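PDB 6N6Q: cytochrome P450 (CYP102L1) from Mycobacterium phage Adler, which binds haem and probably acts as a monooxygenase that activates dioxygen to oxidise an organic substrate. Local coordinates for residues M122-V133 against Q423-A432; Q303-W312 against Q324-R332. All blocks are in the same frame, centred on the assembly; numbering follows the deposited sequence.

Contact 1 (M122-V133 against Q423-A432); sequences MSTYHQRIAATV and QFAQHEMVIA. With HEM (protoporphyrin IX containing Fe), chain E.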
loop_
_atom_site.group_PDB
_atom_site.type_symbol
_atom_site.label_atom_id
_atom_site.label_comp_id
_atom_site.label_asym_id
_atom_site.label_seq_id
_atom_site.Cartn_x
_atom_site.Cartn_y
_atom_site.Cartn_z
ATOM N N MET A 122 -5.722 16.559 -3.457
ATOM C CA MET A 122 -6.404 15.807 -2.408
ATOM C C MET A 122 -7.681 16.509 -1.960
ATOM O O MET A 122 -8.685 15.848 -1.665
ATOM C CB MET A 122 -5.467 15.584 -1.220
ATOM C CG MET A 122 -4.358 14.581 -1.494
ATOM S SD MET A 122 -4.983 13.061 -2.239
ATOM C CE MET A 122 -6.181 12.538 -1.008
ATOM N N SER A 123 -7.663 17.843 -1.908
ATOM C CA SER A 123 -8.856 18.577 -1.500
ATOM C C SER A 123 -10.011 18.349 -2.465
ATOM O O SER A 123 -11.177 18.384 -2.056
ATOM C CB SER A 123 -8.545 20.071 -1.385
ATOM O OG SER A 123 -8.140 20.606 -2.633
ATOM N N THR A 124 -9.711 18.108 -3.745
ATOM C CA THR A 124 -10.766 17.786 -4.699
ATOM C C THR A 124 -11.424 16.451 -4.374
ATOM O O THR A 124 -12.621 16.275 -4.631
ATOM C CB THR A 124 -10.209 17.758 -6.123
ATOM O OG1 THR A 124 -9.301 16.658 -6.263
ATOM C CG2 THR A 124 -9.477 19.056 -6.437
ATOM N N TYR A 125 -10.671 15.508 -3.807
ATOM C CA TYR A 125 -11.200 14.187 -3.494
ATOM C C TYR A 125 -11.801 14.094 -2.098
ATOM O O TYR A 125 -12.531 13.134 -1.823
ATOM C CB TYR A 125 -10.100 13.124 -3.611
ATOM C CG TYR A 125 -9.238 13.213 -4.851
ATOM C CD1 TYR A 125 -9.788 13.502 -6.094
ATOM C CD2 TYR A 125 -7.869 13.003 -4.774
ATOM C CE1 TYR A 125 -8.995 13.578 -7.222
ATOM C CE2 TYR A 125 -7.069 13.078 -5.895
ATOM C CZ TYR A 125 -7.636 13.364 -7.117
ATOM O OH TYR A 125 -6.838 13.438 -8.237
ATOM N N HIS A 126 -11.514 15.063 -1.223
ATOM C CA HIS A 126 -11.822 14.918 0.199
ATOM C C HIS A 126 -13.291 14.591 0.440
ATOM O O HIS A 126 -13.617 13.706 1.238
ATOM C CB HIS A 126 -11.441 16.192 0.953
ATOM C CG HIS A 126 -11.937 16.220 2.366
ATOM N ND1 HIS A 126 -11.312 15.540 3.388
ATOM C CD2 HIS A 126 -13.008 16.834 2.922
ATOM C CE1 HIS A 126 -11.970 15.741 4.515
ATOM N NE2 HIS A 126 -13.005 16.522 4.261
ATOM N N GLN A 127 -14.192 15.307 -0.237
ATOM C CA GLN A 127 -15.621 15.080 -0.042
ATOM C C GLN A 127 -15.999 13.642 -0.371
ATOM O O GLN A 127 -16.711 12.981 0.397
ATOM C CB GLN A 127 -16.424 16.063 -0.894
ATOM C CG GLN A 127 -17.101 17.173 -0.101
ATOM C CD GLN A 127 -16.142 17.926 0.806
ATOM O OE1 GLN A 127 -15.168 18.526 0.343
ATOM N NE2 GLN A 127 -16.415 17.899 2.107
ATOM N N ARG A 128 -15.516 13.132 -1.505
ATOM C CA ARG A 128 -15.860 11.774 -1.918
ATOM C C ARG A 128 -15.229 10.738 -0.996
ATOM O O ARG A 128 -15.845 9.707 -0.697
ATOM C CB ARG A 128 -15.422 11.549 -3.363
ATOM C CG ARG A 128 -16.407 10.768 -4.214
ATOM C CD ARG A 128 -16.517 11.415 -5.587
ATOM N NE ARG A 128 -15.236 11.979 -6.004
ATOM C CZ ARG A 128 -15.104 12.987 -6.859
ATOM N NH1 ARG A 128 -16.180 13.552 -7.390
ATOM N NH2 ARG A 128 -13.896 13.436 -7.175
ATOM N N ILE A 129 -13.999 10.991 -0.540
ATOM C CA ILE A 129 -13.357 10.093 0.417
ATOM C C ILE A 129 -14.170 10.024 1.703
ATOM O O ILE A 129 -14.510 8.938 2.189
ATOM C CB ILE A 129 -11.911 10.543 0.694
ATOM C CG1 ILE A 129 -11.065 10.464 -0.578
ATOM C CG2 ILE A 129 -11.294 9.701 1.801
ATOM C CD1 ILE A 129 -9.642 10.951 -0.392
ATOM N N ALA A 130 -14.501 11.190 2.266
ATOM C CA ALA A 130 -15.231 11.230 3.530
ATOM C C ALA A 130 -16.618 10.618 3.388
ATOM O O ALA A 130 -17.111 9.961 4.313
ATOM C CB ALA A 130 -15.328 12.669 4.034
ATOM N N ALA A 131 -17.265 10.826 2.240
ATOM C CA ALA A 131 -18.572 10.216 2.015
ATOM C C ALA A 131 -18.479 8.698 1.975
ATOM O O ALA A 131 -19.403 8.006 2.419
ATOM C CB ALA A 131 -19.185 10.746 0.717
ATOM N N THR A 132 -17.375 8.162 1.452
ATOM C CA THR A 132 -17.216 6.712 1.386
ATOM C C THR A 132 -16.964 6.124 2.768
ATOM O O THR A 132 -17.438 5.024 3.078
ATOM C CB THR A 132 -16.082 6.359 0.425
ATOM O OG1 THR A 132 -16.334 6.971 -0.847
ATOM C CG2 THR A 132 -15.983 4.853 0.238
ATOM N N VAL A 133 -16.222 6.841 3.616
ATOM C CA VAL A 133 -16.041 6.403 4.996
ATOM C C VAL A 133 -17.379 6.395 5.725
ATOM O O VAL A 133 -17.670 5.485 6.512
ATOM C CB VAL A 133 -15.007 7.293 5.711
ATOM C CG1 VAL A 133 -14.826 6.846 7.152
ATOM C CG2 VAL A 133 -13.677 7.265 4.970
ATOM N N GLN A 423 0.521 11.065 -0.313
ATOM C CA GLN A 423 -0.402 12.048 0.242
ATOM C C GLN A 423 -1.843 11.560 0.175
ATOM O O GLN A 423 -2.658 11.917 1.033
ATOM C CB GLN A 423 -0.251 13.383 -0.487
ATOM C CG GLN A 423 1.150 13.979 -0.412
ATOM C CD GLN A 423 2.067 13.471 -1.512
ATOM O OE1 GLN A 423 1.707 13.480 -2.689
ATOM N NE2 GLN A 423 3.259 13.022 -1.131
ATOM N N PHE A 424 -2.172 10.743 -0.828
ATOM C CA PHE A 424 -3.504 10.152 -0.894
ATOM C C PHE A 424 -3.699 9.134 0.220
ATOM O O PHE A 424 -4.741 9.122 0.888
ATOM C CB PHE A 424 -3.723 9.503 -2.264
ATOM C CG PHE A 424 -5.137 9.047 -2.506
ATOM C CD1 PHE A 424 -5.576 7.817 -2.041
ATOM C CD2 PHE A 424 -6.023 9.842 -3.212
ATOM C CE1 PHE A 424 -6.873 7.395 -2.267
ATOM C CE2 PHE A 424 -7.322 9.427 -3.441
ATOM C CZ PHE A 424 -7.747 8.202 -2.968
ATOM N N ALA A 425 -2.706 8.269 0.434
ATOM C CA ALA A 425 -2.822 7.239 1.460
ATOM C C ALA A 425 -2.891 7.852 2.853
ATOM O O ALA A 425 -3.731 7.465 3.672
ATOM C CB ALA A 425 -1.651 6.263 1.357
ATOM N N GLN A 426 -2.015 8.817 3.140
ATOM C CA GLN A 426 -2.013 9.433 4.461
ATOM C C GLN A 426 -3.308 10.187 4.734
ATOM O O GLN A 426 -3.752 10.256 5.885
ATOM C CB GLN A 426 -0.806 10.359 4.603
ATOM C CG GLN A 426 0.513 9.612 4.716
ATOM C CD GLN A 426 1.715 10.508 4.506
ATOM O OE1 GLN A 426 1.590 11.629 4.013
ATOM N NE2 GLN A 426 2.893 10.017 4.881
ATOM N N HIS A 427 -3.939 10.738 3.697
ATOM C CA HIS A 427 -5.207 11.431 3.901
ATOM C C HIS A 427 -6.324 10.446 4.219
ATOM O O HIS A 427 -7.089 10.646 5.168
ATOM C CB HIS A 427 -5.558 12.267 2.671
ATOM C CG HIS A 427 -6.654 13.258 2.911
ATOM N ND1 HIS A 427 -6.502 14.347 3.742
ATOM C CD2 HIS A 427 -7.921 13.322 2.434
ATOM C CE1 HIS A 427 -7.626 15.042 3.764
ATOM N NE2 HIS A 427 -8.503 14.440 2.980
ATOM N N GLU A 428 -6.430 9.366 3.439
ATOM C CA GLU A 428 -7.522 8.418 3.643
ATOM C C GLU A 428 -7.336 7.597 4.913
ATOM O O GLU A 428 -8.324 7.187 5.531
ATOM C CB GLU A 428 -7.657 7.489 2.434
ATOM C CG GLU A 428 -6.451 6.603 2.188
ATOM C CD GLU A 428 -6.756 5.443 1.260
ATOM O OE1 GLU A 428 -7.836 4.829 1.406
ATOM O OE2 GLU A 428 -5.918 5.147 0.381
ATOM N N MET A 429 -6.088 7.344 5.318
ATOM C CA MET A 429 -5.859 6.546 6.517
ATOM C C MET A 429 -6.264 7.296 7.779
ATOM O O MET A 429 -6.737 6.678 8.739
ATOM C CB MET A 429 -4.392 6.121 6.598
ATOM C CG MET A 429 -3.996 5.046 5.593
ATOM S SD MET A 429 -2.320 4.424 5.831
ATOM C CE MET A 429 -1.349 5.899 5.526
ATOM N N VAL A 430 -6.098 8.620 7.796
ATOM C CA VAL A 430 -6.461 9.397 8.976
ATOM C C VAL A 430 -7.976 9.548 9.080
ATOM O O VAL A 430 -8.555 9.360 10.155
ATOM C CB VAL A 430 -5.757 10.766 8.958
ATOM C CG1 VAL A 430 -6.218 11.613 10.136
ATOM C CG2 VAL A 430 -4.250 10.586 8.997
ATOM N N ILE A 431 -8.638 9.889 7.970
ATOM C CA ILE A 431 -10.091 10.043 7.992
ATOM C C ILE A 431 -10.759 8.737 8.397
ATOM O O ILE A 431 -11.742 8.732 9.149
ATOM C CB ILE A 431 -10.607 10.534 6.626
ATOM C CG1 ILE A 431 -9.878 11.805 6.193
ATOM C CG2 ILE A 431 -12.105 10.785 6.683
ATOM C CD1 ILE A 431 -10.452 12.442 4.943
ATOM N N ALA A 432 -10.239 7.610 7.906
ATOM C CA ALA A 432 -10.822 6.315 8.239
ATOM C C ALA A 432 -10.671 6.013 9.724
ATOM O O ALA A 432 -11.625 5.580 10.382
ATOM C CB ALA A 432 -10.173 5.216 7.397
HETATM C CHA HEM E . 4.913 3.025 -5.212
HETATM C CHB HEM E . 4.012 1.941 -0.561
HETATM C CHC HEM E . -0.519 3.644 -1.045
HETATM C CHD HEM E . 0.183 4.011 -5.840
HETATM C C1A HEM E . 5.090 2.605 -3.908
HETATM C C2A HEM E . 6.316 2.108 -3.309
HETATM C C3A HEM E . 6.064 1.810 -2.033
HETATM C C4A HEM E . 4.672 2.106 -1.762
HETATM C CMA HEM E . 7.088 1.245 -1.027
HETATM C CAA HEM E . 7.678 1.936 -4.014
HETATM C CBA HEM E . 7.704 0.570 -4.694
HETATM C CGA HEM E . 9.075 0.274 -5.244
HETATM O O1A HEM E . 10.020 1.066 -4.988
HETATM O O2A HEM E . 9.225 -0.762 -5.942
HETATM C C1B HEM E . 2.728 2.361 -0.270
HETATM C C2B HEM E . 2.119 2.388 1.045
HETATM C C3B HEM E . 0.863 2.860 0.917
HETATM C C4B HEM E . 0.643 3.143 -0.490
HETATM C CMB HEM E . 2.858 1.937 2.327
HETATM C CAB HEM E . -0.230 3.094 1.993
HETATM C CBB HEM E . -0.097 2.823 3.298
HETATM C C1C HEM E . -0.733 3.925 -2.379
HETATM C C2C HEM E . -1.919 4.523 -2.959
HETATM C C3C HEM E . -1.743 4.629 -4.277
HETATM C C4C HEM E . -0.422 4.100 -4.598
HETATM C CMC HEM E . -3.188 4.963 -2.196
HETATM C CAC HEM E . -2.809 5.224 -5.229
HETATM C CBC HEM E . -2.616 5.359 -6.544
HETATM C C1D HEM E . 1.523 3.788 -6.095
HETATM C C2D HEM E . 2.172 3.830 -7.393
HETATM C C3D HEM E . 3.471 3.560 -7.220
HETATM C C4D HEM E . 3.704 3.336 -5.806
HETATM C CMD HEM E . 1.480 4.131 -8.741
HETATM C CAD HEM E . 4.545 3.499 -8.331
HETATM C CBD HEM E . 5.074 4.899 -8.623
HETATM C CGD HEM E . 6.188 4.831 -9.638
HETATM O O1D HEM E . 6.355 5.810 -10.413
HETATM O O2D HEM E . 6.908 3.799 -9.681
HETATM N NA HEM E . 4.112 2.586 -2.930
HETATM N NB HEM E . 1.799 2.828 -1.178
HETATM N NC HEM E . 0.154 3.683 -3.410
HETATM N ND HEM E . 2.491 3.484 -5.154
HETATM FE FE HEM E . 2.091 3.012 -3.189
#
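His126 and His427 both carry their rings anti to the backbone N (chi1 170° and -166°), and these two torsions send the imidazoles across the gap between helices D (119-145) and L (422-439), part of the four-helix core of the cytochrome P450 fold. The short segments run in broadly the same direction, 37° apart, their axes approaching to 10.0 Å. His126 ND1 and His427 NE2 meet at 3.0 Å in a nearly straight hydrogen bond in which either nitrogen could be the donor. The rings touch rim to rim, and the other nitrogen of His126, NE2, is bonded to the backbone O of Phe320, so this buried ring is gripped through both nitrogens. Ile431 CD1 packs against the same ring, 3.6 Å from His126 ND1. Nearer the start of the contact, Met122 curls at chi2 and chi3 so that its SD stands obliquely to the Phe424 ring, 4.7 Å from the centroid, a Met-aromatic contact. Ile129 is the knob of a knobs-into-holes arrangement, seated among Phe424, His427, Glu428 and Ile431. The far side of helix L faces the cofactor: Ala425 CB comes within 3.5 Å of the haem atom CAB. Phe424 joins both surfaces, since its CD2 receives Met122 CE at 3.5 Å while its CD1 lies 3.7 Å from the haem methyl CMC.

Contact 2 (Q303-W312 against Q324-R332); sequences QARAEVDAMW and QIAKLRYLR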
loop_
_atom_site.group_PDB
_atom_site.type_symbol
_atom_site.label_atom_id
_atom_site.label_comp_id
_atom_site.label_asym_id
_atom_site.label_seq_id
_atom_site.Cartn_x
_atom_site.Cartn_y
_atom_site.Cartn_z
ATOM N N GLN A 303 -5.506 8.586 24.018
ATOM C CA GLN A 303 -4.957 9.847 23.532
ATOM C C GLN A 303 -5.449 10.162 22.123
ATOM O O GLN A 303 -5.686 11.328 21.788
ATOM C CB GLN A 303 -3.429 9.807 23.580
ATOM C CG GLN A 303 -2.769 11.133 23.247
ATOM C CD GLN A 303 -1.292 11.163 23.595
ATOM O OE1 GLN A 303 -0.767 10.236 24.214
ATOM N NE2 GLN A 303 -0.613 12.236 23.198
ATOM N N ALA A 304 -5.618 9.136 21.287
ATOM C CA ALA A 304 -6.135 9.364 19.942
ATOM C C ALA A 304 -7.625 9.685 19.972
ATOM O O ALA A 304 -8.086 10.588 19.263
ATOM C CB ALA A 304 -5.862 8.147 19.059
ATOM N N ARG A 305 -8.392 8.960 20.790
ATOM C CA ARG A 305 -9.819 9.242 20.899
ATOM C C ARG A 305 -10.070 10.626 21.482
ATOM O O ARG A 305 -11.093 11.250 21.179
ATOM C CB ARG A 305 -10.508 8.173 21.747
ATOM C CG ARG A 305 -11.979 7.975 21.428
ATOM C CD ARG A 305 -12.579 6.832 22.234
ATOM N NE ARG A 305 -11.863 5.574 22.036
ATOM C CZ ARG A 305 -12.098 4.724 21.040
ATOM N NH1 ARG A 305 -13.031 4.998 20.140
ATOM N NH2 ARG A 305 -11.397 3.602 20.942
ATOM N N ALA A 306 -9.151 11.126 22.312
ATOM C CA ALA A 306 -9.299 12.477 22.843
ATOM C C ALA A 306 -8.993 13.531 21.788
ATOM O O ALA A 306 -9.587 14.615 21.805
ATOM C CB ALA A 306 -8.395 12.669 24.061
ATOM N N GLU A 307 -8.074 13.235 20.865
ATOM C CA GLU A 307 -7.740 14.196 19.821
ATOM C C GLU A 307 -8.872 14.328 18.809
ATOM O O GLU A 307 -9.139 15.427 18.306
ATOM C CB GLU A 307 -6.445 13.787 19.124
ATOM C CG GLU A 307 -5.855 14.863 18.228
ATOM C CD GLU A 307 -4.639 14.380 17.460
ATOM O OE1 GLU A 307 -4.732 13.321 16.800
ATOM O OE2 GLU A 307 -3.587 15.052 17.525
ATOM N N VAL A 308 -9.552 13.222 18.497
ATOM C CA VAL A 308 -10.666 13.281 17.559
ATOM C C VAL A 308 -11.949 13.760 18.226
ATOM O O VAL A 308 -12.848 14.257 17.535
ATOM C CB VAL A 308 -10.890 11.917 16.884
ATOM C CG1 VAL A 308 -9.617 11.458 16.184
ATOM C CG2 VAL A 308 -11.349 10.880 17.898
ATOM N N ASP A 309 -12.061 13.625 19.551
ATOM C CA ASP A 309 -13.208 14.197 20.250
ATOM C C ASP A 309 -13.101 15.714 20.320
ATOM O O ASP A 309 -14.107 16.421 20.183
ATOM C CB ASP A 309 -13.328 13.604 21.654
ATOM C CG ASP A 309 -13.876 12.190 21.646
ATOM O OD1 ASP A 309 -14.150 11.660 20.548
ATOM O OD2 ASP A 309 -14.030 11.605 22.742
ATOM N N ALA A 310 -11.888 16.233 20.522
ATOM C CA ALA A 310 -11.704 17.677 20.600
ATOM C C ALA A 310 -11.895 18.345 19.245
ATOM O O ALA A 310 -12.304 19.509 19.184
ATOM C CB ALA A 310 -10.319 18.002 21.160
ATOM N N MET A 311 -11.605 17.634 18.155
ATOM C CA MET A 311 -11.770 18.220 16.829
ATOM C C MET A 311 -13.238 18.280 16.422
ATOM O O MET A 311 -13.695 19.300 15.894
ATOM C CB MET A 311 -10.958 17.429 15.803
ATOM C CG MET A 311 -10.993 18.009 14.398
ATOM S SD MET A 311 -10.125 19.581 14.249
ATOM C CE MET A 311 -8.450 19.078 14.633
ATOM N N TRP A 312 -13.990 17.205 16.660
ATOM C CA TRP A 312 -15.412 17.140 16.325
ATOM C C TRP A 312 -16.185 16.743 17.576
ATOM O O TRP A 312 -16.386 15.549 17.842
ATOM C CB TRP A 312 -15.670 16.159 15.182
ATOM C CG TRP A 312 -14.872 16.445 13.945
ATOM C CD1 TRP A 312 -15.197 17.309 12.942
ATOM C CD2 TRP A 312 -13.616 15.858 13.578
ATOM N NE1 TRP A 312 -14.220 17.301 11.975
ATOM C CE2 TRP A 312 -13.239 16.417 12.342
ATOM C CE3 TRP A 312 -12.775 14.913 14.175
ATOM C CZ2 TRP A 312 -12.055 16.067 11.693
ATOM C CZ3 TRP A 312 -11.600 14.566 13.528
ATOM C CH2 TRP A 312 -11.252 15.141 12.301
ATOM N N GLN A 324 -8.792 19.911 8.534
ATOM C CA GLN A 324 -8.753 19.307 9.861
ATOM C C GLN A 324 -7.946 18.017 9.899
ATOM O O GLN A 324 -7.470 17.633 10.971
ATOM C CB GLN A 324 -10.173 19.037 10.362
ATOM C CG GLN A 324 -10.919 20.278 10.810
ATOM C CD GLN A 324 -12.329 19.969 11.272
ATOM O OE1 GLN A 324 -12.967 19.037 10.779
ATOM N NE2 GLN A 324 -12.826 20.755 12.219
ATOM N N ILE A 325 -7.778 17.347 8.757
ATOM C CA ILE A 325 -7.167 16.021 8.754
ATOM C C ILE A 325 -5.705 16.100 9.176
ATOM O O ILE A 325 -5.257 15.356 10.055
ATOM C CB ILE A 325 -7.327 15.364 7.373
ATOM C CG1 ILE A 325 -8.810 15.273 7.006
ATOM C CG2 ILE A 325 -6.679 13.991 7.356
ATOM C CD1 ILE A 325 -9.684 14.746 8.129
ATOM N N ALA A 326 -4.941 17.008 8.567
ATOM C CA ALA A 326 -3.530 17.137 8.906
ATOM C C ALA A 326 -3.305 17.706 10.300
ATOM O O ALA A 326 -2.184 17.612 10.813
ATOM C CB ALA A 326 -2.816 18.008 7.872
ATOM N N LYS A 327 -4.330 18.290 10.921
ATOM C CA LYS A 327 -4.189 18.835 12.265
ATOM C C LYS A 327 -4.249 17.764 13.347
ATOM O O LYS A 327 -3.963 18.069 14.510
ATOM C CB LYS A 327 -5.264 19.897 12.521
ATOM C CG LYS A 327 -5.110 21.150 11.662
ATOM C CD LYS A 327 -6.031 22.278 12.111
ATOM C CE LYS A 327 -7.495 21.949 11.867
ATOM N NZ LYS A 327 -8.389 23.129 12.051
ATOM N N LEU A 328 -4.606 16.530 12.999
ATOM C CA LEU A 328 -4.617 15.422 13.955
ATOM C C LEU A 328 -3.196 14.886 14.066
ATOM O O LEU A 328 -2.810 13.935 13.385
ATOM C CB LEU A 328 -5.595 14.340 13.514
ATOM C CG LEU A 328 -7.055 14.772 13.369
ATOM C CD1 LEU A 328 -7.902 13.642 12.803
ATOM C CD2 LEU A 328 -7.610 15.239 14.706
ATOM N N ARG A 329 -2.406 15.511 14.943
ATOM C CA ARG A 329 -0.993 15.159 15.061
ATOM C C ARG A 329 -0.810 13.749 15.610
ATOM O O ARG A 329 -0.048 12.950 15.053
ATOM C CB ARG A 329 -0.268 16.169 15.948
ATOM C CG ARG A 329 1.029 15.629 16.538
ATOM C CD ARG A 329 1.576 16.524 17.636
ATOM N NE ARG A 329 2.553 15.824 18.468
ATOM C CZ ARG A 329 3.854 15.763 18.206
ATOM N NH1 ARG A 329 4.346 16.360 17.128
ATOM N NH2 ARG A 329 4.666 15.102 19.023
ATOM N N TYR A 330 -1.493 13.427 16.712
ATOM C CA TYR A 330 -1.249 12.145 17.366
ATOM C C TYR A 330 -1.739 10.980 16.516
ATOM O O TYR A 330 -1.090 9.929 16.466
ATOM C CB TYR A 330 -1.906 12.113 18.744
ATOM C CG TYR A 330 -1.550 10.871 19.530
ATOM C CD1 TYR A 330 -0.311 10.751 20.145
ATOM C CD2 TYR A 330 -2.447 9.818 19.649
ATOM C CE1 TYR A 330 0.024 9.617 20.861
ATOM C CE2 TYR A 330 -2.120 8.680 20.363
ATOM C CZ TYR A 330 -0.883 8.586 20.967
ATOM O OH TYR A 330 -0.552 7.458 21.680
ATOM N N LEU A 331 -2.880 11.142 15.841
ATOM C CA LEU A 331 -3.362 10.081 14.963
ATOM C C LEU A 331 -2.402 9.844 13.805
ATOM O O LEU A 331 -2.249 8.707 13.346
ATOM C CB LEU A 331 -4.760 10.416 14.444
ATOM C CG LEU A 331 -5.515 9.262 13.783
ATOM C CD1 LEU A 331 -5.517 8.040 14.690
ATOM C CD2 LEU A 331 -6.937 9.676 13.442
ATOM N N ARG A 332 -1.741 10.902 13.326
ATOM C CA ARG A 332 -0.699 10.727 12.321
ATOM C C ARG A 332 0.486 9.956 12.891
ATOM O O ARG A 332 1.108 9.148 12.190
ATOM C CB ARG A 332 -0.257 12.090 11.790
ATOM C CG ARG A 332 0.952 12.052 10.868
ATOM C CD ARG A 332 0.705 11.187 9.637
ATOM N NE ARG A 332 1.784 11.331 8.664
ATOM C CZ ARG A 332 1.765 12.196 7.656
ATOM N NH1 ARG A 332 0.715 12.989 7.481
ATOM N NH2 ARG A 332 2.792 12.268 6.821
#
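Tyr330, Glu307 and Leu328 carry the J-J'-K turn of the P450 fold, where the chain folds back on helix J (298-311) through J' (322-326) and K (329-341), and one acidic side chain meets the start of a helix. Glu307 extends from helix J and presents both carboxylate oxygens to the first turn of helix K. Its OE2 accepts from Tyr330 N at 2.8 Å, almost straight (169°), and its OE1 accepts from Leu331 N at 3.0 Å. Both amides approach on the syn side, slightly out of the carboxylate plane, which fixes the group's rotation; the helix start would probably stabilise its negative charge. With CG anti to the backbone N (chi1 -173°), the Tyr330 ring reaches toward helix J, where the Gln303 amide stacks on one face with the planes 10° apart. Gln303 CG sits 3.7 Å from the ring centroid, practically on the normal, as a CH-pi contact, while Ala304 CB packs at the ring's edge. Leu328, at the N-cap position and the centre of an inverse gamma turn, divides its methyls between two neighbours. CD2 lies 3.9 Å from Met311 CE, and CD1 meets the edge of the indole, 3.7 Å from Trp312 CH2.

Followed from the N terminus, the chain first lays down helix D, which holds 122-133, then passes through further helices before reaching helix J. Contact 2 closes a short loop there, its segments separated by 11 intervening residues, bringing J' and the start of K back against J. The chain goes on through helix K and the sheet strands to helix L, which holds 423-432 and closes the 289-residue loop of contact 1, so contact 2 is nested inside it. The two are joined largely through Ile325 of helix J', which packs on His427 and Ile431, Ile325 CG1 lying 3.5 Å from His427 CE1. Helix L lies between D and the J-J'-K region, linking both to the haem.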